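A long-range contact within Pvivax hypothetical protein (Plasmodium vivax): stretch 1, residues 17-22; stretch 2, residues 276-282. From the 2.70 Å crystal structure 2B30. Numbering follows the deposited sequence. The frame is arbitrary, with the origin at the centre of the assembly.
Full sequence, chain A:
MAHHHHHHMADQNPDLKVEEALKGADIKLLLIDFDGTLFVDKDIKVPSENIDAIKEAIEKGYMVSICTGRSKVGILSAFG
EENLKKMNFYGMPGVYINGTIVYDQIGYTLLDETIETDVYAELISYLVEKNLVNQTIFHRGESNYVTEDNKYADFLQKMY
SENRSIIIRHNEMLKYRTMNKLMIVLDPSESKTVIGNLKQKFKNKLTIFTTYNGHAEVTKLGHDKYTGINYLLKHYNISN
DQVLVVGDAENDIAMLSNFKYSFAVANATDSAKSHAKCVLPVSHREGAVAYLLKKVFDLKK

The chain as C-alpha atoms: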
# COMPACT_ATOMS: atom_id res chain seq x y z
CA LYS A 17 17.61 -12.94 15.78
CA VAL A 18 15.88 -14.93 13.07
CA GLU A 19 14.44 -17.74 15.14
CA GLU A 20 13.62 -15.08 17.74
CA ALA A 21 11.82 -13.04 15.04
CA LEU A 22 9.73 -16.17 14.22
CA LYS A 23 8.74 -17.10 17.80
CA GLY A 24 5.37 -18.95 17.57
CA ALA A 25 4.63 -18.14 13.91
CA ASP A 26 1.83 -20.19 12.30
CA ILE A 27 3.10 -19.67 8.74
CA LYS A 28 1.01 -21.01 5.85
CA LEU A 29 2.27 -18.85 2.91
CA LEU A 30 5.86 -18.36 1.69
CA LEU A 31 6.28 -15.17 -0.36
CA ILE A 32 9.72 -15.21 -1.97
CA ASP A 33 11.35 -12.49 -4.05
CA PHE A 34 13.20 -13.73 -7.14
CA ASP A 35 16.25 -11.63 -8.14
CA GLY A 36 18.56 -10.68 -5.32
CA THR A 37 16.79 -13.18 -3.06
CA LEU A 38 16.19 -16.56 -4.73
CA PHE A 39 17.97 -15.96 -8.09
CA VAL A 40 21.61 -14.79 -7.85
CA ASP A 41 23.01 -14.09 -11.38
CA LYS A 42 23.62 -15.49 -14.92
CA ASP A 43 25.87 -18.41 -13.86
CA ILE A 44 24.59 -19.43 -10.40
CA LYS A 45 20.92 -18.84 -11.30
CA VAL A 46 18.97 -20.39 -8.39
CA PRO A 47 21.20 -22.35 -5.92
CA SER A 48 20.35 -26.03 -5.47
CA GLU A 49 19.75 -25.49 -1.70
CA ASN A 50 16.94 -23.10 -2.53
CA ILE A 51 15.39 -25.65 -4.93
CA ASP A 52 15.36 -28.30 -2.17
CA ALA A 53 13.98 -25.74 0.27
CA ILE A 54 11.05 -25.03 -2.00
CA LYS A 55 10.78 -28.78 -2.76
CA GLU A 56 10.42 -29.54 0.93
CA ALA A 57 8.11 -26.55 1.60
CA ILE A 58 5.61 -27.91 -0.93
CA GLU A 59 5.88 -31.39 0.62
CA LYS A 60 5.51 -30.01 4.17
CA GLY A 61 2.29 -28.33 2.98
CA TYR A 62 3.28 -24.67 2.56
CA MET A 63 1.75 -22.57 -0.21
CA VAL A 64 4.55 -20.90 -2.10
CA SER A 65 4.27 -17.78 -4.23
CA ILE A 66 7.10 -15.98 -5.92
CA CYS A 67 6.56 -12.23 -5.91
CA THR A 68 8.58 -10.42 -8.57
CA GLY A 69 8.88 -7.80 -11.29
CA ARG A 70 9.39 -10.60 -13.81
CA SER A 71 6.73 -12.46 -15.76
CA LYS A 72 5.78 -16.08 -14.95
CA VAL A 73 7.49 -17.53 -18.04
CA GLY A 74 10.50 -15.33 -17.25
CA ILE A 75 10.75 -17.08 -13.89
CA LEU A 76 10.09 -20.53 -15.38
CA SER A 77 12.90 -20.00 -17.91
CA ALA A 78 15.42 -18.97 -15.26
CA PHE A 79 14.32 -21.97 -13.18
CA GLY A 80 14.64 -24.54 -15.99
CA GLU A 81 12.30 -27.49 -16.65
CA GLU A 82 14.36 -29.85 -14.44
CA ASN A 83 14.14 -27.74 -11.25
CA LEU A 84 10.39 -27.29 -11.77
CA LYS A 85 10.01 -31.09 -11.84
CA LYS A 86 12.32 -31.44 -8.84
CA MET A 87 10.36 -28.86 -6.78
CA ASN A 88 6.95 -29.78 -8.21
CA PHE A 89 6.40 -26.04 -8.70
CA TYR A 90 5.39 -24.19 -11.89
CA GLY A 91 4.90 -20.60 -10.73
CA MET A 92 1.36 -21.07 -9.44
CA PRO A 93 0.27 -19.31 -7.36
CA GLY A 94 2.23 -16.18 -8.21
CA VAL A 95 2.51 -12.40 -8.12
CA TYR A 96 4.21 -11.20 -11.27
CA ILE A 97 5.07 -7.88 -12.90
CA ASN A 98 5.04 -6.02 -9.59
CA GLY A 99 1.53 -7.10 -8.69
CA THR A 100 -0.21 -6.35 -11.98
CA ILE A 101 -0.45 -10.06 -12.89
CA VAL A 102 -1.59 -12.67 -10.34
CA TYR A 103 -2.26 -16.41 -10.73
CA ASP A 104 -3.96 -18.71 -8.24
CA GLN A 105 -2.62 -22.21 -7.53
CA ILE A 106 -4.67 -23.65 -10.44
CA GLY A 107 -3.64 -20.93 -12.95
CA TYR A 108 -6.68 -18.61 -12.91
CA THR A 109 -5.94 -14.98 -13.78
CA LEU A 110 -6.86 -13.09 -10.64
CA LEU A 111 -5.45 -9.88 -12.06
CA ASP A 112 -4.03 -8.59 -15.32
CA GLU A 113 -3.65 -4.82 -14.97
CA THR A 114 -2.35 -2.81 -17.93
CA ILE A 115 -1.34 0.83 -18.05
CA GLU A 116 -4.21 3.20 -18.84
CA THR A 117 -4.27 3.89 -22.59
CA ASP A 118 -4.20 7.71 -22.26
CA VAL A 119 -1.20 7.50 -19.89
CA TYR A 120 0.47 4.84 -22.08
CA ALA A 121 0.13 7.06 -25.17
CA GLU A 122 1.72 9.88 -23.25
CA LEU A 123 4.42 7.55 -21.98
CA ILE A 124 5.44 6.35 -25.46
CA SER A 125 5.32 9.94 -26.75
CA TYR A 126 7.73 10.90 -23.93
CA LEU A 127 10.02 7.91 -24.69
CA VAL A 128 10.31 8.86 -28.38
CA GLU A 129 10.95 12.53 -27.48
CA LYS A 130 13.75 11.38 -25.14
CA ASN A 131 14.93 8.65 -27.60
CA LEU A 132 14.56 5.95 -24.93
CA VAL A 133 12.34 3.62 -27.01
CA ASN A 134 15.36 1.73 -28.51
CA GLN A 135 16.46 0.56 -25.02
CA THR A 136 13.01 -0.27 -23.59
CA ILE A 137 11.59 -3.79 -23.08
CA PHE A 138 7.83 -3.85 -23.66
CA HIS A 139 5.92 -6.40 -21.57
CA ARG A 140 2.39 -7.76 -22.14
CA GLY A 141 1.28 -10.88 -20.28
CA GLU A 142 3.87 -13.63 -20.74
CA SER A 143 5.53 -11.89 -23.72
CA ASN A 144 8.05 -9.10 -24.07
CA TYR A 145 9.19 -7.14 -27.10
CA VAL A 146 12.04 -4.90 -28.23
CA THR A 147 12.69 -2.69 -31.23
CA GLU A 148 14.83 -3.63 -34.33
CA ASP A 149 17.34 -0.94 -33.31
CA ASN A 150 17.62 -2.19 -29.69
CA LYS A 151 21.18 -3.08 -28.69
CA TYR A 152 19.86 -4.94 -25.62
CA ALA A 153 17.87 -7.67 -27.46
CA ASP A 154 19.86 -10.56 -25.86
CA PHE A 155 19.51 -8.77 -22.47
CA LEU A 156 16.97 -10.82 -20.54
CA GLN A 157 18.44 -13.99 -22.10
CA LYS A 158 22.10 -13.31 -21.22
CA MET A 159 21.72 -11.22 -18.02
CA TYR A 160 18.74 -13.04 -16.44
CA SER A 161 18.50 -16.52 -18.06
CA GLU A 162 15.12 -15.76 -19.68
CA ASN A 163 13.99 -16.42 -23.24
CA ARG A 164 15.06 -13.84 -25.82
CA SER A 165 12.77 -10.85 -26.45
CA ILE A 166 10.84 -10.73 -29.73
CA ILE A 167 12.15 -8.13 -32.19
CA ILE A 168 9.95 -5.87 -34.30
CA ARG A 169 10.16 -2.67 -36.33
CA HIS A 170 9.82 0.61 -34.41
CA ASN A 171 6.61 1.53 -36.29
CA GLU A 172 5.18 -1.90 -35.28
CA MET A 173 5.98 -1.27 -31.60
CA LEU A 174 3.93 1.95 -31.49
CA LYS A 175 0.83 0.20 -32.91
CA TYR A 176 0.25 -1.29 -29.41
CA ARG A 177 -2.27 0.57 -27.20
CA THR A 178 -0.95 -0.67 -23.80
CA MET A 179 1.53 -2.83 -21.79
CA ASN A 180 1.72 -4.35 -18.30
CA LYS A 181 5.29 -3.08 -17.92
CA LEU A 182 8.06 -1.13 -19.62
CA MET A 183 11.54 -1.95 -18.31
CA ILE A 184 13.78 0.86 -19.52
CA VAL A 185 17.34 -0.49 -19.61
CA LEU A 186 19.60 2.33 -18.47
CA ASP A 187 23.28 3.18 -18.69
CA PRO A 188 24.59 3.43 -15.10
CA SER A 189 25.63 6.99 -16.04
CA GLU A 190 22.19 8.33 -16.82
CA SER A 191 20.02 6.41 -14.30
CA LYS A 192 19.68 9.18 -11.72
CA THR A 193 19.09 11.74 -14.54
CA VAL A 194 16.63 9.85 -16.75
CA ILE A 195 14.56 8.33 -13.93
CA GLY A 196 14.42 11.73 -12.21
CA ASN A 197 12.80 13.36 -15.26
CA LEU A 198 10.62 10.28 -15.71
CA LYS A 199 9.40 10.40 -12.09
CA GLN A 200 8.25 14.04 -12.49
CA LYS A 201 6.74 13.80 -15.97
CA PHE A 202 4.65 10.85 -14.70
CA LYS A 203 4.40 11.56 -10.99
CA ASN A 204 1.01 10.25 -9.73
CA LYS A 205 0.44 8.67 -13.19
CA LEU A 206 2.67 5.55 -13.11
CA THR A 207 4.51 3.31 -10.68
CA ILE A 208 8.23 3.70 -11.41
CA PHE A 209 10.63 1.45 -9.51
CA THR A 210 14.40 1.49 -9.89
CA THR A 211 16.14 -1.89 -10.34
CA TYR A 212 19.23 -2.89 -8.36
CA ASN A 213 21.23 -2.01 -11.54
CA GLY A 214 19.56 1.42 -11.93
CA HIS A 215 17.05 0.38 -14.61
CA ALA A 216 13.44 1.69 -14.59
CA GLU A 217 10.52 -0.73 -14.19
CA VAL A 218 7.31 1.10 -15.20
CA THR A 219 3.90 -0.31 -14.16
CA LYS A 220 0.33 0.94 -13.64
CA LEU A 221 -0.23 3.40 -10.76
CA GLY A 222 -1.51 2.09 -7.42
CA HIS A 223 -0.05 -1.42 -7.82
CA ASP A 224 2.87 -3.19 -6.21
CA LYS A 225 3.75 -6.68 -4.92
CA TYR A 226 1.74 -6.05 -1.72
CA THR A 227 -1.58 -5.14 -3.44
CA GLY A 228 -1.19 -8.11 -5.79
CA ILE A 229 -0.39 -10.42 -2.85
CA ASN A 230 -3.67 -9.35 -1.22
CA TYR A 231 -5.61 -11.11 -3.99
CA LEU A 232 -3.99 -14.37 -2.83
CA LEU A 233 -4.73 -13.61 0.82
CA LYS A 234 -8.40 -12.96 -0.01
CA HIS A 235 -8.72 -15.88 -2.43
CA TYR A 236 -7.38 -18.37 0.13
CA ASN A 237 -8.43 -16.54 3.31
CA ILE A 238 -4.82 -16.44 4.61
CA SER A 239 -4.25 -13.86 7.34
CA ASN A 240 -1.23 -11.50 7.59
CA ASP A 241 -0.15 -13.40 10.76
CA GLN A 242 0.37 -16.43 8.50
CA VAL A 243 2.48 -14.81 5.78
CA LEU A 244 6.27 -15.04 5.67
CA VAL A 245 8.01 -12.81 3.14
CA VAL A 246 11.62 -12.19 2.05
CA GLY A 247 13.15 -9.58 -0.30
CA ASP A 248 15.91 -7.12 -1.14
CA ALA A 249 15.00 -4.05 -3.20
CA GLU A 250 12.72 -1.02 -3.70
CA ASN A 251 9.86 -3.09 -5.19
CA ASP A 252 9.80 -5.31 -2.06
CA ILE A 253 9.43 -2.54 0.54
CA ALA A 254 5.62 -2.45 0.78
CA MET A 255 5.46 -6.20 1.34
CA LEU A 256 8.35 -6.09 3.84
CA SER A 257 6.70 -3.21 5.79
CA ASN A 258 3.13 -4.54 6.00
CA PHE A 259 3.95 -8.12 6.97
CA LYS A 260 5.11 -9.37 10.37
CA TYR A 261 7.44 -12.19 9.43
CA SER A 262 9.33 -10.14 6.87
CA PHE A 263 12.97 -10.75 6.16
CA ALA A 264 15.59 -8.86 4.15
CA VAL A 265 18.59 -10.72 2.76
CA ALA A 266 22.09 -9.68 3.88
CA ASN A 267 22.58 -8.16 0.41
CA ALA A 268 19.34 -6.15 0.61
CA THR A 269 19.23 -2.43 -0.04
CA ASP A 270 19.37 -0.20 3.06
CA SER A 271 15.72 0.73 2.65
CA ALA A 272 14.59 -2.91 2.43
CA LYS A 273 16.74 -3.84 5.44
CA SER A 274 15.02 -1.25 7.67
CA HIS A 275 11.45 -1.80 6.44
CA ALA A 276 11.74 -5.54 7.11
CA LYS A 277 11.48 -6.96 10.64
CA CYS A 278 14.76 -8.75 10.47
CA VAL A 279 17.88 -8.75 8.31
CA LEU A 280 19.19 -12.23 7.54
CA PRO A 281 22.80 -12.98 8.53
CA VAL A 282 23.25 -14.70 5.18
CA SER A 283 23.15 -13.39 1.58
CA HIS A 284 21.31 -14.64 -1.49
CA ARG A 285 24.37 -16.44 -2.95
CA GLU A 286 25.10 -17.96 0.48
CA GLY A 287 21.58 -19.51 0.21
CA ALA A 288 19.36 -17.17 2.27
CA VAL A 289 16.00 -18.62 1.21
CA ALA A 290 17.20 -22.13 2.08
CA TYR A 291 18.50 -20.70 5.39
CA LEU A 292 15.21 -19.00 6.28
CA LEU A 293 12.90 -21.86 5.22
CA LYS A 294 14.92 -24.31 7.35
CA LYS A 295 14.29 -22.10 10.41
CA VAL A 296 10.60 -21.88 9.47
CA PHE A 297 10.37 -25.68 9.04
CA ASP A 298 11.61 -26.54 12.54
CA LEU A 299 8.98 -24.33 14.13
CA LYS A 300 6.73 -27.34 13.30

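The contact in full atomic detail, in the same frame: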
# COMPACT_ATOMS: atom_id res chain seq x y z
N LYS A 17 18.29 -14.04 16.54
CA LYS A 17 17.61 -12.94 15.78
C LYS A 17 16.45 -13.50 14.98
O LYS A 17 15.29 -13.12 15.17
CB LYS A 17 18.55 -12.27 14.77
CG LYS A 17 19.40 -11.14 15.30
CD LYS A 17 19.81 -10.15 14.18
CE LYS A 17 20.56 -10.83 13.02
NZ LYS A 17 21.30 -9.86 12.15
N VAL A 18 16.80 -14.41 14.07
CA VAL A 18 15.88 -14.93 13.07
C VAL A 18 14.87 -15.83 13.73
O VAL A 18 13.66 -15.64 13.58
CB VAL A 18 16.63 -15.73 11.99
CG1 VAL A 18 15.65 -16.44 11.04
CG2 VAL A 18 17.57 -14.81 11.20
N GLU A 19 15.35 -16.83 14.46
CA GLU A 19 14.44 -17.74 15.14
C GLU A 19 13.71 -17.02 16.28
O GLU A 19 12.59 -17.40 16.63
CB GLU A 19 15.15 -19.03 15.59
CG GLU A 19 16.37 -18.86 16.47
CD GLU A 19 17.15 -20.16 16.62
OE1 GLU A 19 17.27 -20.92 15.62
OE2 GLU A 19 17.63 -20.44 17.73
N GLU A 20 14.31 -15.96 16.81
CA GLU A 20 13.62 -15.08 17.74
C GLU A 20 12.48 -14.37 17.00
O GLU A 20 11.32 -14.42 17.42
CB GLU A 20 14.59 -14.06 18.34
N ALA A 21 12.81 -13.74 15.88
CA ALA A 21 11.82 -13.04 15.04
C ALA A 21 10.63 -13.90 14.57
O ALA A 21 9.61 -13.35 14.13
CB ALA A 21 12.52 -12.41 13.83
N LEU A 22 10.76 -15.22 14.65
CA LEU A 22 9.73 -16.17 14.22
C LEU A 22 8.96 -16.82 15.38
O LEU A 22 8.10 -17.68 15.14
CB LEU A 22 10.38 -17.29 13.39
CG LEU A 22 11.01 -16.92 12.04
CD1 LEU A 22 11.90 -18.04 11.53
CD2 LEU A 22 9.94 -16.61 11.01
N ALA A 276 11.94 -4.16 6.67
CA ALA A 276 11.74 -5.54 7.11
C ALA A 276 11.86 -5.63 8.62
O ALA A 276 12.36 -4.72 9.26
CB ALA A 276 12.76 -6.45 6.44
N LYS A 277 11.40 -6.74 9.19
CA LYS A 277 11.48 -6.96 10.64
C LYS A 277 12.90 -7.32 11.01
O LYS A 277 13.42 -6.90 12.05
CB LYS A 277 10.57 -8.11 11.07
CG LYS A 277 10.29 -8.18 12.57
CD LYS A 277 9.83 -9.58 12.97
CE LYS A 277 8.67 -9.57 13.98
NZ LYS A 277 8.21 -10.97 14.32
N CYS A 278 13.53 -8.09 10.14
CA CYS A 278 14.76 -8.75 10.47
C CYS A 278 15.63 -8.95 9.24
O CYS A 278 15.16 -9.42 8.20
CB CYS A 278 14.39 -10.09 11.09
SG CYS A 278 15.76 -11.00 11.73
N VAL A 279 16.90 -8.57 9.36
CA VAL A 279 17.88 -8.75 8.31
C VAL A 279 18.52 -10.12 8.49
O VAL A 279 18.98 -10.45 9.60
CB VAL A 279 18.99 -7.68 8.36
CG1 VAL A 279 19.99 -7.87 7.20
CG2 VAL A 279 18.40 -6.28 8.35
N LEU A 280 18.58 -10.91 7.44
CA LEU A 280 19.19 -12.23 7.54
C LEU A 280 20.71 -12.11 7.68
O LEU A 280 21.32 -11.20 7.13
CB LEU A 280 18.81 -13.11 6.35
CG LEU A 280 17.33 -13.52 6.25
CD1 LEU A 280 17.01 -14.11 4.89
CD2 LEU A 280 16.94 -14.52 7.33
N PRO A 281 21.34 -13.02 8.43
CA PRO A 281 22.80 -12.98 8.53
C PRO A 281 23.49 -13.54 7.28
O PRO A 281 24.71 -13.53 7.20
CB PRO A 281 23.08 -13.88 9.73
CG PRO A 281 22.00 -14.88 9.69
CD PRO A 281 20.78 -14.14 9.21
N VAL A 282 22.70 -14.01 6.32
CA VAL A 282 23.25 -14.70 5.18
C VAL A 282 22.72 -14.04 3.90
O VAL A 282 21.63 -13.47 3.90
CB VAL A 282 22.91 -16.22 5.31
CG1 VAL A 282 21.47 -16.50 4.90
CG2 VAL A 282 23.87 -17.07 4.52

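A short helical turn can be fastened to a distant strand by apolar side chains, with a single polar bond securing one end. Residues 17-22 and 276-282 illustrate this: at least 256 positions separate any touching pair, yet Val18 and Cys278 bring their CA atoms to 6.8 Å, and together the stretches bury 332 Å².

Lys17 O accepts a backbone hydrogen bond from Ala21 N at 2.7 Å and lies 4.1 Å from Cys278 SG, while the side chain extends until Lys17 NZ stands 3.5 Å from Val279 O, a polar approach rather than a hydrogen bond.

Val18, buried, supplies much of the apolar contact. Val18 CG2 meets Pro281 CD at 3.8 Å, Leu280 CD2 at 3.9 Å and Cys278 SG at 4.3 Å. Leu280 starts with its CA-to-CB bond pointing away, but the end of its side chain comes nearer and so joins the cluster.

Glu19 and the modelled atoms of Glu20 make no contact with stretch 2. One turn on from Lys17, the CA-to-CB bond of Ala21 points toward stretch 2, and the small Ala21 CB rests 4.0 Å from Cys278 CB. Its carbonyl does the polar work: Lys277 NZ donates a hydrogen bond to Ala21 O at 2.8 Å, pairing a charged amine with a backbone acceptor. Leu22 then leaves the contact.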